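Local structure of omega transaminase (Pseudomonas sp., 5LHA) at residues Gly108-Glu113 with Thr268-Ser273; Asp346-Glu349 with Leu353-Asn356; Ala362-Gln367 with Leu436-Asp441. The protein catalyses amine transfer as an omega (amine) transaminase of class III, using a pyridoxal phosphate cofactor that is held here in its pyridoxamine phosphate form. All coordinates share one frame; numbering follows the deposited sequence.

Overall arrangement
The three contacts follow one another along the chain and join physically. Contact 1 is the nearest of them to the middle of the chain, and its Phe270 side chain stands about 12 Å from the bound pyridoxamine phosphate. Contact 2, centred about 11 Å from contact 1, packs against the Thr268-Gly271 turn of contact 1: Gly271 CA meets Pro354 CG at 3.8 Å. Contact 3 lies about 15 Å from contact 2, centre to centre, and shares helix 353-368 with it. Between those two, Asn356 ND2 probably donates to Leu436 O at 2.6 Å and to Leu438 O at 2.8 Å. Leu436 CD1 also reaches back to Gly271 C at 3.6 Å, tying contact 3 to contact 1.

Contact 1: Gly108-Glu113 with Thr268-Ser273; sequences GMFAQE and TGFGRS
Phe270 reaches across to Met109 and Phe110 from a type II beta turn, Thr268-Gly271, in the cofactor-binding region of this fold type I enzyme; Val266 and Val267, just before the turn, line the pyridoxamine phosphate pocket. One ring carbon does all the touching from this side: Phe270 CE1 lies 3.9 Å from Phe110 CZ and 4.1 Å from Met109 CE. The two phenylalanine side chains run at about a right angle to each other. Phe270 CE1 comes in at the edge of the Phe110 ring, close to its plane, so the rings meet without overlapping face on face. The methionine methyl likewise sits at the edge of the Phe270 ring, near that ring's plane. A bend at the last torsion of Met109 (chi3 78°) swings CE out of the otherwise straight chain and onto Phe270. The turn holds Phe270 in a left-handed backbone conformation, phi 77°, at its third position.

The contact is apolar and buried around both rings. Leu291 of strand 288-291 touches Phe110 and Phe270 alike, while Leu345 of helix 335-350 packs on Met109 and Phe270. Phe110, the first residue to leave helical geometry after helix 97-109, is also covered by its own neighbour: Met109 CB stands 4.1 Å above the centre of the Phe110 ring.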
ATOM      1  N   GLY A 108       0.016  38.147  -4.707  1.00 37.94           N
ATOM      2  CA  GLY A 108      -0.742  39.312  -5.140  1.00 37.33           C
ATOM      3  C   GLY A 108      -1.570  39.052  -6.384  1.00 35.19           C
ATOM      4  O   GLY A 108      -2.710  39.511  -6.487  1.00 33.73           O
ATOM      5  N   MET A 109      -0.992  38.341  -7.362  1.00 33.77           N
ATOM      6  CA  MET A 109      -1.708  38.025  -8.598  1.00 34.50           C
ATOM      7  C   MET A 109      -2.933  37.166  -8.347  1.00 34.83           C
ATOM      8  O   MET A 109      -3.922  37.260  -9.083  1.00 35.90           O
ATOM      9  CB  MET A 109      -0.801  37.262  -9.561  1.00 35.15           C
ATOM     10  CG  MET A 109       0.309  38.042 -10.193  1.00 37.82           C
ATOM     11  SD  MET A 109       1.140  36.916 -11.316  1.00 37.86           S
ATOM     12  CE  MET A 109       0.008  36.921 -12.700  1.00 39.42           C
ATOM     13  N   PHE A 110      -2.878  36.303  -7.340  1.00 34.79           N
ATOM     14  CA  PHE A 110      -3.942  35.349  -7.062  1.00 34.92           C
ATOM     15  C   PHE A 110      -4.613  35.638  -5.724  1.00 33.28           C
ATOM     16  O   PHE A 110      -4.988  34.727  -4.988  1.00 31.04           O
ATOM     17  CB  PHE A 110      -3.406  33.923  -7.114  1.00 33.82           C
ATOM     18  CG  PHE A 110      -2.673  33.608  -8.385  1.00 34.24           C
ATOM     19  CD1 PHE A 110      -3.300  33.752  -9.613  1.00 33.89           C
ATOM     20  CD2 PHE A 110      -1.360  33.167  -8.359  1.00 33.11           C
ATOM     21  CE1 PHE A 110      -2.628  33.467 -10.785  1.00 33.07           C
ATOM     22  CE2 PHE A 110      -0.689  32.873  -9.529  1.00 32.54           C
ATOM     23  CZ  PHE A 110      -1.322  33.023 -10.741  1.00 32.34           C
ATOM     24  N   ALA A 111      -4.757  36.922  -5.392  1.00 34.71           N
ATOM     25  CA  ALA A 111      -5.535  37.280  -4.215  1.00 33.60           C
ATOM     26  C   ALA A 111      -6.989  36.878  -4.400  1.00 34.26           C
ATOM     27  O   ALA A 111      -7.656  36.466  -3.445  1.00 34.85           O
ATOM     28  CB  ALA A 111      -5.419  38.775  -3.938  1.00 33.96           C
ATOM     29  N   GLN A 112      -7.491  36.971  -5.633  1.00 34.60           N
ATOM     30  CA  GLN A 112      -8.844  36.513  -5.940  1.00 36.56           C
ATOM     31  C   GLN A 112      -9.082  35.092  -5.456  1.00 36.83           C
ATOM     32  O   GLN A 112     -10.212  34.735  -5.107  1.00 38.20           O
ATOM     33  CB  GLN A 112      -9.089  36.613  -7.448  1.00 38.96           C
ATOM     34  CG  GLN A 112     -10.470  36.164  -7.889  1.00 40.65           C
ATOM     35  CD  GLN A 112     -10.706  36.341  -9.380  1.00 41.13           C
ATOM     36  OE1 GLN A 112     -11.566  35.676  -9.962  1.00 41.76           O
ATOM     37  NE2 GLN A 112      -9.954  37.247 -10.004  1.00 40.26           N
ATOM     38  N   GLU A 113      -8.037  34.270  -5.415  1.00 35.96           N
ATOM     39  CA  GLU A 113      -8.137  32.915  -4.898  1.00 33.67           C
ATOM     40  C   GLU A 113      -7.637  32.799  -3.462  1.00 32.64           C
ATOM     41  O   GLU A 113      -7.462  31.682  -2.968  1.00 31.10           O
ATOM     42  CB  GLU A 113      -7.382  31.950  -5.813  1.00 32.96           C
ATOM     43  CG  GLU A 113      -8.008  31.796  -7.202  1.00 32.24           C
ATOM     44  CD  GLU A 113      -7.871  33.040  -8.058  1.00 31.86           C
ATOM     45  OE1 GLU A 113      -6.854  33.750  -7.918  1.00 32.21           O
ATOM     46  OE2 GLU A 113      -8.796  33.316  -8.852  1.00 32.50           O
ATOM     47  N   THR A 268      -2.276  25.486 -17.923  1.00 25.89           N
ATOM     48  CA  THR A 268      -3.231  26.589 -18.015  1.00 26.18           C
ATOM     49  C   THR A 268      -2.776  27.846 -17.279  1.00 25.36           C
ATOM     50  O   THR A 268      -3.372  28.911 -17.475  1.00 25.45           O
ATOM     51  CB  THR A 268      -4.585  26.176 -17.442  1.00 27.35           C
ATOM     52  OG1 THR A 268      -4.409  25.767 -16.082  1.00 27.34           O
ATOM     53  CG2 THR A 268      -5.176  25.022 -18.240  1.00 28.82           C
ATOM     54  N   GLY A 269      -1.796  27.733 -16.390  1.00 22.50           N
ATOM     55  CA  GLY A 269      -1.297  28.889 -15.682  1.00 18.80           C
ATOM     56  C   GLY A 269      -0.723  29.946 -16.595  1.00 24.77           C
ATOM     57  O   GLY A 269       0.090  29.655 -17.483  1.00 18.73           O
ATOM     58  N   PHE A 270      -1.178  31.177 -16.388  1.00 26.97           N
ATOM     59  CA  PHE A 270      -0.657  32.388 -17.011  1.00 28.79           C
ATOM     60  C   PHE A 270      -1.106  32.574 -18.458  1.00 30.24           C
ATOM     61  O   PHE A 270      -0.396  33.220 -19.236  1.00 28.85           O
ATOM     62  CB  PHE A 270       0.873  32.447 -16.898  1.00 28.35           C
ATOM     63  CG  PHE A 270       1.372  32.315 -15.477  1.00 28.01           C
ATOM     64  CD1 PHE A 270       1.219  33.353 -14.571  1.00 26.67           C
ATOM     65  CD2 PHE A 270       1.951  31.128 -15.038  1.00 28.52           C
ATOM     66  CE1 PHE A 270       1.656  33.219 -13.267  1.00 26.50           C
ATOM     67  CE2 PHE A 270       2.393  30.993 -13.737  1.00 27.96           C
ATOM     68  CZ  PHE A 270       2.245  32.043 -12.850  1.00 27.72           C
ATOM     69  N   GLY A 271      -2.243  32.001 -18.867  1.00 31.65           N
ATOM     70  CA  GLY A 271      -2.919  32.540 -20.035  1.00 31.80           C
ATOM     71  C   GLY A 271      -3.326  31.638 -21.185  1.00 32.05           C
ATOM     72  O   GLY A 271      -4.087  32.084 -22.050  1.00 33.47           O
ATOM     73  N   ARG A 272      -2.833  30.394 -21.239  1.00 31.26           N
ATOM     74  CA  ARG A 272      -2.999  29.600 -22.456  1.00 31.88           C
ATOM     75  C   ARG A 272      -4.469  29.426 -22.831  1.00 35.45           C
ATOM     76  O   ARG A 272      -4.807  29.373 -24.021  1.00 36.73           O
ATOM     77  CB  ARG A 272      -2.313  28.239 -22.319  1.00 28.69           C
ATOM     78  CG  ARG A 272      -2.380  27.399 -23.604  1.00 26.61           C
ATOM     79  CD  ARG A 272      -1.333  26.303 -23.640  1.00 25.47           C
ATOM     80  NE  ARG A 272       0.032  26.806 -23.776  1.00 27.90           N
ATOM     81  CZ  ARG A 272       0.596  27.192 -24.921  1.00 30.08           C
ATOM     82  NH1 ARG A 272      -0.082  27.153 -26.061  1.00 31.04           N
ATOM     83  NH2 ARG A 272       1.849  27.626 -24.923  1.00 30.97           N
ATOM     84  N   SER A 273      -5.355  29.317 -21.841  1.00 35.40           N
ATOM     85  CA  SER A 273      -6.762  29.040 -22.102  1.00 36.67           C
ATOM     86  C   SER A 273      -7.635  30.288 -22.124  1.00 36.77           C
ATOM     87  O   SER A 273      -8.858  30.167 -22.234  1.00 37.91           O
ATOM     88  CB  SER A 273      -7.303  28.051 -21.062  1.00 36.71           C
ATOM     89  OG  SER A 273      -7.590  28.705 -19.840  1.00 37.83           O
TER

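Contact 2: Asp346-Glu349 with Leu353-Asn356; sequences DIVE and LPGN
Val348 and Leu353 bring their CA atoms to 5.2 Å where helix 335-350 gives way, after a very short turn, to helix 353-368. This is a tight corner between two consecutive helices, and one backbone bond spans it: Leu353 N donates to Val348 O at 3.1 Å. The bond is nearly straight, 169° at the hydrogen, and the donor approaches in the carbonyl plane with a C=O...N angle of 150°. The carbonyl of Val348, near the end of one helix, thus accepts a hydrogen bond from the N-H of the residue that opens the next, five positions on.

Beside this bond the Leu353 side chain folds back toward the helix it follows. With CG anti to the carbonyl carbon (chi1 -66°), CD1 comes to rest 3.9 Å from Val348 CA and 4.1 Å from Val348 CG2. The valine and leucine side chains cross at about a right angle, and between their branches the closest pair is CD1 with CG2. The same CD1 makes a looser approach to Ile347 CG2, at 4.4 Å. An alanine in place of Leu353 would keep the main-chain N-H but is likely to open a gap beside Val348 CG2 and leave the Ile347 methyl without this neighbour.

Ile347 also packs against Ser73 and Val74 of helix 72-85, while Asp346 and Glu349 both form salt bridges to Arg105. Pro354, having no N-H to offer, sits in the first turn of its helix, where the lack costs no intrahelical bond. Its CD lies 3.8 Å from Val348 O, and the other valine methyl, Val348 CG1, closes on Pro354 CD at 4.0 Å.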
ATOM      1  N   ASP A 346       5.966  40.102 -16.138  1.00 30.92           N
ATOM      2  CA  ASP A 346       5.787  41.456 -16.641  1.00 30.56           C
ATOM      3  C   ASP A 346       5.328  41.446 -18.097  1.00 29.30           C
ATOM      4  O   ASP A 346       4.388  42.158 -18.467  1.00 29.94           O
ATOM      5  CB  ASP A 346       7.078  42.248 -16.446  1.00 33.38           C
ATOM      6  CG  ASP A 346       7.352  42.540 -14.976  1.00 34.31           C
ATOM      7  OD1 ASP A 346       6.424  42.377 -14.163  1.00 34.22           O
ATOM      8  OD2 ASP A 346       8.480  42.948 -14.631  1.00 35.85           O
ATOM      9  N   ILE A 347       5.973  40.636 -18.939  1.00 29.11           N
ATOM     10  CA  ILE A 347       5.572  40.557 -20.345  1.00 31.50           C
ATOM     11  C   ILE A 347       4.147  40.025 -20.466  1.00 33.72           C
ATOM     12  O   ILE A 347       3.353  40.518 -21.279  1.00 35.79           O
ATOM     13  CB  ILE A 347       6.570  39.692 -21.142  1.00 32.40           C
ATOM     14  CG1 ILE A 347       7.918  40.404 -21.263  1.00 32.18           C
ATOM     15  CG2 ILE A 347       6.026  39.353 -22.526  1.00 34.53           C
ATOM     16  CD1 ILE A 347       9.036  39.516 -21.759  1.00 32.42           C
ATOM     17  N   VAL A 348       3.799  39.016 -19.658  1.00 31.82           N
ATOM     18  CA  VAL A 348       2.474  38.397 -19.736  1.00 31.77           C
ATOM     19  C   VAL A 348       1.381  39.433 -19.493  1.00 34.21           C
ATOM     20  O   VAL A 348       0.382  39.501 -20.220  1.00 36.01           O
ATOM     21  CB  VAL A 348       2.374  37.228 -18.736  1.00 30.74           C
ATOM     22  CG1 VAL A 348       0.936  36.686 -18.649  1.00 30.49           C
ATOM     23  CG2 VAL A 348       3.354  36.114 -19.106  1.00 29.37           C
ATOM     24  N   GLU A 349       1.551  40.245 -18.457  1.00 35.26           N
ATOM     25  CA  GLU A 349       0.546  41.242 -18.116  1.00 35.58           C
ATOM     26  C   GLU A 349       0.605  42.443 -19.049  1.00 35.59           C
ATOM     27  O   GLU A 349      -0.438  43.005 -19.404  1.00 37.00           O
ATOM     28  CB  GLU A 349       0.727  41.662 -16.663  1.00 36.76           C
ATOM     29  CG  GLU A 349       0.416  40.531 -15.692  1.00 39.73           C
ATOM     30  CD  GLU A 349       0.552  40.945 -14.245  1.00 42.68           C
ATOM     31  OE1 GLU A 349       1.554  41.607 -13.914  1.00 43.63           O
ATOM     32  OE2 GLU A 349      -0.337  40.604 -13.438  1.00 44.19           O
ATOM     33  N   LEU A 353      -1.213  38.552 -22.739  1.00 32.79           N
ATOM     34  CA  LEU A 353      -1.078  37.264 -23.403  1.00 32.39           C
ATOM     35  C   LEU A 353      -2.296  36.379 -23.130  1.00 31.58           C
ATOM     36  O   LEU A 353      -2.664  35.576 -24.000  1.00 29.91           O
ATOM     37  CB  LEU A 353       0.217  36.570 -22.980  1.00 33.36           C
ATOM     38  CG  LEU A 353       1.493  37.289 -23.424  1.00 36.03           C
ATOM     39  CD1 LEU A 353       2.727  36.447 -23.124  1.00 35.72           C
ATOM     40  CD2 LEU A 353       1.410  37.650 -24.901  1.00 37.41           C
ATOM     41  N   PRO A 354      -2.946  36.465 -21.957  1.00 30.54           N
ATOM     42  CA  PRO A 354      -4.234  35.763 -21.826  1.00 30.88           C
ATOM     43  C   PRO A 354      -5.269  36.264 -22.818  1.00 32.08           C
ATOM     44  O   PRO A 354      -6.065  35.468 -23.329  1.00 33.43           O
ATOM     45  CB  PRO A 354      -4.636  36.032 -20.372  1.00 30.33           C
ATOM     46  CG  PRO A 354      -3.368  36.290 -19.671  1.00 28.70           C
ATOM     47  CD  PRO A 354      -2.481  36.979 -20.652  1.00 30.35           C
ATOM     48  N   GLY A 355      -5.272  37.570 -23.099  1.00 32.98           N
ATOM     49  CA  GLY A 355      -6.200  38.114 -24.077  1.00 33.46           C
ATOM     50  C   GLY A 355      -5.867  37.712 -25.503  1.00 33.26           C
ATOM     51  O   GLY A 355      -6.767  37.451 -26.307  1.00 33.46           O
ATOM     52  N   ASN A 356      -4.578  37.695 -25.852  1.00 31.42           N
ATOM     53  CA  ASN A 356      -4.188  37.249 -27.188  1.00 28.88           C
ATOM     54  C   ASN A 356      -4.529  35.783 -27.419  1.00 26.53           C
ATOM     55  O   ASN A 356      -4.911  35.399 -28.533  1.00 23.98           O
ATOM     56  CB  ASN A 356      -2.698  37.481 -27.428  1.00 28.60           C
ATOM     57  CG  ASN A 356      -2.323  37.274 -28.879  1.00 27.70           C
ATOM     58  OD1 ASN A 356      -2.797  37.995 -29.749  1.00 29.91           O
ATOM     59  ND2 ASN A 356      -1.504  36.264 -29.152  1.00 25.30           N
TER

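Contact 3: Ala362-Gln367 with Leu436-Asp441; sequences AQLLEQ and LTLTRD
The amide nitrogen of Gln363 lies against the arginine chain, NE2 to Arg440 CB 3.5 Å, and gives a weak 3.4 Å hydrogen bond from NE2 to Gln367 OE1, one turn along the same helix. On the other branch of the amide, Gln363 OE1 sits over the arginine methylenes, 3.7 Å from Arg440 CD. Gln363 is poorly ordered, so the still shorter approach of OE1 to Arg440 CG is doubtful. Arg440 NE is also near OE1, but no hydrogen bond forms between them; the amide and guanidinium planes stand 75° apart. With CG trans to the backbone N (chi1 174°) and the chain extended beyond it, Gln363 stretches out to meet the arginine methylenes across its end. The two side chains cross at about a right angle.

The contact joins helix 353-368 to the start of helix 440-457, two helices of what is probably the C-terminal small domain of the fold type I architecture. Thr439 takes the N-cap position of the second helix, its OG1 accepting from Glu442 N. Just before the cap, Leu438 points its CB toward helix 353-368, and its CD2 meets Leu364 CD2 at 4.4 Å, a light methyl-to-methyl touch between buried leucines. Further cover comes from nearby residues: Val360 and Ala443 pack on Leu438, and Val447 on Leu364. Lys359, one turn before Gln363, also touches the Arg440 side chain, which runs extended from CG to NE.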
ATOM      1  N   ALA A 362      -9.367  31.238 -30.704  1.00 43.36           N
ATOM      2  CA  ALA A 362     -10.696  31.086 -31.297  1.00 50.26           C
ATOM      3  C   ALA A 362     -10.628  31.157 -32.818  1.00 59.00           C
ATOM      4  O   ALA A 362     -11.182  30.301 -33.517  1.00 62.11           O
ATOM      5  CB  ALA A 362     -11.641  32.160 -30.748  1.00 49.09           C
ATOM      6  N   GLN A 363      -9.998  32.209 -33.342  1.00 66.45           N
ATOM      7  CA  GLN A 363      -9.758  32.318 -34.776  1.00 68.59           C
ATOM      8  C   GLN A 363      -9.125  31.043 -35.324  1.00 65.34           C
ATOM      9  O   GLN A 363      -9.601  30.473 -36.313  1.00 66.23           O
ATOM     10  CB  GLN A 363      -8.891  33.556 -35.046  1.00 72.81           C
ATOM     11  CG  GLN A 363      -8.418  33.761 -36.488  1.00 77.65           C
ATOM     12  CD  GLN A 363      -7.319  34.826 -36.608  1.00 80.09           C
ATOM     13  OE1 GLN A 363      -7.244  35.752 -35.791  1.00 80.12           O
ATOM     14  NE2 GLN A 363      -6.470  34.699 -37.631  1.00 81.05           N
ATOM     15  N   LEU A 364      -8.068  30.556 -34.667  1.00 56.97           N
ATOM     16  CA  LEU A 364      -7.393  29.357 -35.151  1.00 49.18           C
ATOM     17  C   LEU A 364      -8.322  28.149 -35.114  1.00 43.66           C
ATOM     18  O   LEU A 364      -8.397  27.387 -36.087  1.00 40.60           O
ATOM     19  CB  LEU A 364      -6.134  29.096 -34.317  1.00 45.23           C
ATOM     20  CG  LEU A 364      -5.285  27.856 -34.610  1.00 39.50           C
ATOM     21  CD1 LEU A 364      -4.818  27.839 -36.065  1.00 38.63           C
ATOM     22  CD2 LEU A 364      -4.100  27.757 -33.665  1.00 36.47           C
ATOM     23  N   LEU A 365      -9.057  27.972 -34.006  1.00 40.00           N
ATOM     24  CA  LEU A 365      -9.991  26.850 -33.881  1.00 37.87           C
ATOM     25  C   LEU A 365     -11.062  26.904 -34.964  1.00 40.90           C
ATOM     26  O   LEU A 365     -11.397  25.881 -35.572  1.00 41.37           O
ATOM     27  CB  LEU A 365     -10.632  26.859 -32.489  1.00 34.48           C
ATOM     28  CG  LEU A 365     -11.616  25.739 -32.105  1.00 32.69           C
ATOM     29  CD1 LEU A 365     -10.906  24.405 -31.968  1.00 30.10           C
ATOM     30  CD2 LEU A 365     -12.367  26.073 -30.821  1.00 22.44           C
ATOM     31  N   GLU A 366     -11.593  28.100 -35.223  1.00 43.71           N
ATOM     32  CA  GLU A 366     -12.570  28.296 -36.289  1.00 48.02           C
ATOM     33  C   GLU A 366     -12.031  27.814 -37.627  1.00 47.11           C
ATOM     34  O   GLU A 366     -12.724  27.120 -38.378  1.00 47.13           O
ATOM     35  CB  GLU A 366     -12.922  29.784 -36.375  1.00 52.91           C
ATOM     36  CG  GLU A 366     -13.647  30.221 -37.647  1.00 57.90           C
ATOM     37  CD  GLU A 366     -13.748  31.750 -37.774  1.00 62.23           C
ATOM     38  OE1 GLU A 366     -13.378  32.459 -36.806  1.00 62.67           O
ATOM     39  OE2 GLU A 366     -14.173  32.242 -38.848  1.00 63.71           O
ATOM     40  N   GLN A 367     -10.791  28.186 -37.945  1.00 44.49           N
ATOM     41  CA  GLN A 367     -10.197  27.850 -39.233  1.00 43.03           C
ATOM     42  C   GLN A 367      -9.920  26.359 -39.389  1.00 40.72           C
ATOM     43  O   GLN A 367      -9.747  25.889 -40.521  1.00 38.73           O
ATOM     44  CB  GLN A 367      -8.903  28.645 -39.410  1.00 42.55           C
ATOM     45  CG  GLN A 367      -9.115  30.136 -39.560  1.00 41.32           C
ATOM     46  CD  GLN A 367      -7.815  30.880 -39.789  1.00 40.50           C
ATOM     47  OE1 GLN A 367      -7.479  31.801 -39.043  1.00 39.49           O
ATOM     48  NE2 GLN A 367      -7.070  30.480 -40.818  1.00 40.65           N
ATOM     49  N   LEU A 436       2.051  32.186 -26.704  1.00 25.63           N
ATOM     50  CA  LEU A 436       0.854  33.006 -26.560  1.00 26.45           C
ATOM     51  C   LEU A 436       0.952  34.322 -27.319  1.00 28.48           C
ATOM     52  O   LEU A 436      -0.053  35.036 -27.425  1.00 31.08           O
ATOM     53  CB  LEU A 436       0.577  33.257 -25.079  1.00 25.64           C
ATOM     54  CG  LEU A 436       0.411  31.969 -24.257  1.00 26.54           C
ATOM     55  CD1 LEU A 436      -0.158  32.258 -22.874  1.00 25.74           C
ATOM     56  CD2 LEU A 436      -0.435  30.913 -24.974  1.00 27.58           C
ATOM     57  N   THR A 437       2.127  34.651 -27.849  1.00 27.76           N
ATOM     58  CA  THR A 437       2.296  35.796 -28.731  1.00 29.00           C
ATOM     59  C   THR A 437       1.899  35.501 -30.175  1.00 30.59           C
ATOM     60  O   THR A 437       2.083  36.375 -31.029  1.00 32.17           O
ATOM     61  CB  THR A 437       3.742  36.296 -28.671  1.00 27.13           C
ATOM     62  OG1 THR A 437       4.634  35.240 -29.045  1.00 29.08           O
ATOM     63  CG2 THR A 437       4.076  36.789 -27.264  1.00 25.16           C
ATOM     64  N   LEU A 438       1.355  34.314 -30.454  1.00 30.33           N
ATOM     65  CA  LEU A 438       0.946  33.948 -31.805  1.00 31.98           C
ATOM     66  C   LEU A 438       0.061  35.021 -32.426  1.00 36.60           C
ATOM     67  O   LEU A 438      -0.825  35.575 -31.774  1.00 38.19           O
ATOM     68  CB  LEU A 438       0.196  32.620 -31.782  1.00 29.80           C
ATOM     69  CG  LEU A 438      -0.012  31.959 -33.140  1.00 27.22           C
ATOM     70  CD1 LEU A 438       1.226  31.178 -33.532  1.00 27.82           C
ATOM     71  CD2 LEU A 438      -1.224  31.054 -33.102  1.00 24.44           C
ATOM     72  N   THR A 439       0.314  35.326 -33.692  1.00 39.79           N
ATOM     73  CA  THR A 439      -0.452  36.333 -34.412  1.00 42.51           C
ATOM     74  C   THR A 439      -1.491  35.678 -35.317  1.00 45.38           C
ATOM     75  O   THR A 439      -1.508  34.459 -35.508  1.00 47.42           O
ATOM     76  CB  THR A 439       0.484  37.228 -35.228  1.00 41.54           C
ATOM     77  OG1 THR A 439       1.117  36.454 -36.255  1.00 40.71           O
ATOM     78  CG2 THR A 439       1.550  37.826 -34.331  1.00 42.65           C
ATOM     79  N   ARG A 440      -2.385  36.511 -35.858  1.00 45.45           N
ATOM     80  CA  ARG A 440      -3.287  36.054 -36.912  1.00 46.65           C
ATOM     81  C   ARG A 440      -2.506  35.374 -38.028  1.00 45.67           C
ATOM     82  O   ARG A 440      -2.839  34.263 -38.458  1.00 44.74           O
ATOM     83  CB  ARG A 440      -4.075  37.233 -37.486  1.00 48.54           C
ATOM     84  CG  ARG A 440      -5.128  37.846 -36.588  1.00 50.13           C
ATOM     85  CD  ARG A 440      -5.991  38.783 -37.421  1.00 50.91           C
ATOM     86  NE  ARG A 440      -7.046  39.451 -36.663  1.00 50.48           N
ATOM     87  CZ  ARG A 440      -7.758  40.465 -37.140  1.00 50.80           C
ATOM     88  NH1 ARG A 440      -7.519  40.921 -38.362  1.00 51.59           N
ATOM     89  NH2 ARG A 440      -8.703  41.028 -36.402  1.00 50.28           N
ATOM     90  N   ASP A 441      -1.455  36.048 -38.505  1.00 43.88           N
ATOM     91  CA  ASP A 441      -0.626  35.546 -39.592  1.00 41.27           C
ATOM     92  C   ASP A 441      -0.069  34.161 -39.284  1.00 40.82           C
ATOM     93  O   ASP A 441      -0.210  33.228 -40.083  1.00 42.51           O
ATOM     94  CB  ASP A 441       0.500  36.552 -39.859  1.00 39.10           C
ATOM     95  CG  ASP A 441       1.766  35.901 -40.361  1.00 36.28           C
ATOM     96  OD1 ASP A 441       1.786  35.485 -41.541  1.00 35.18           O
ATOM     97  OD2 ASP A 441       2.745  35.818 -39.579  1.00 34.17           O
TER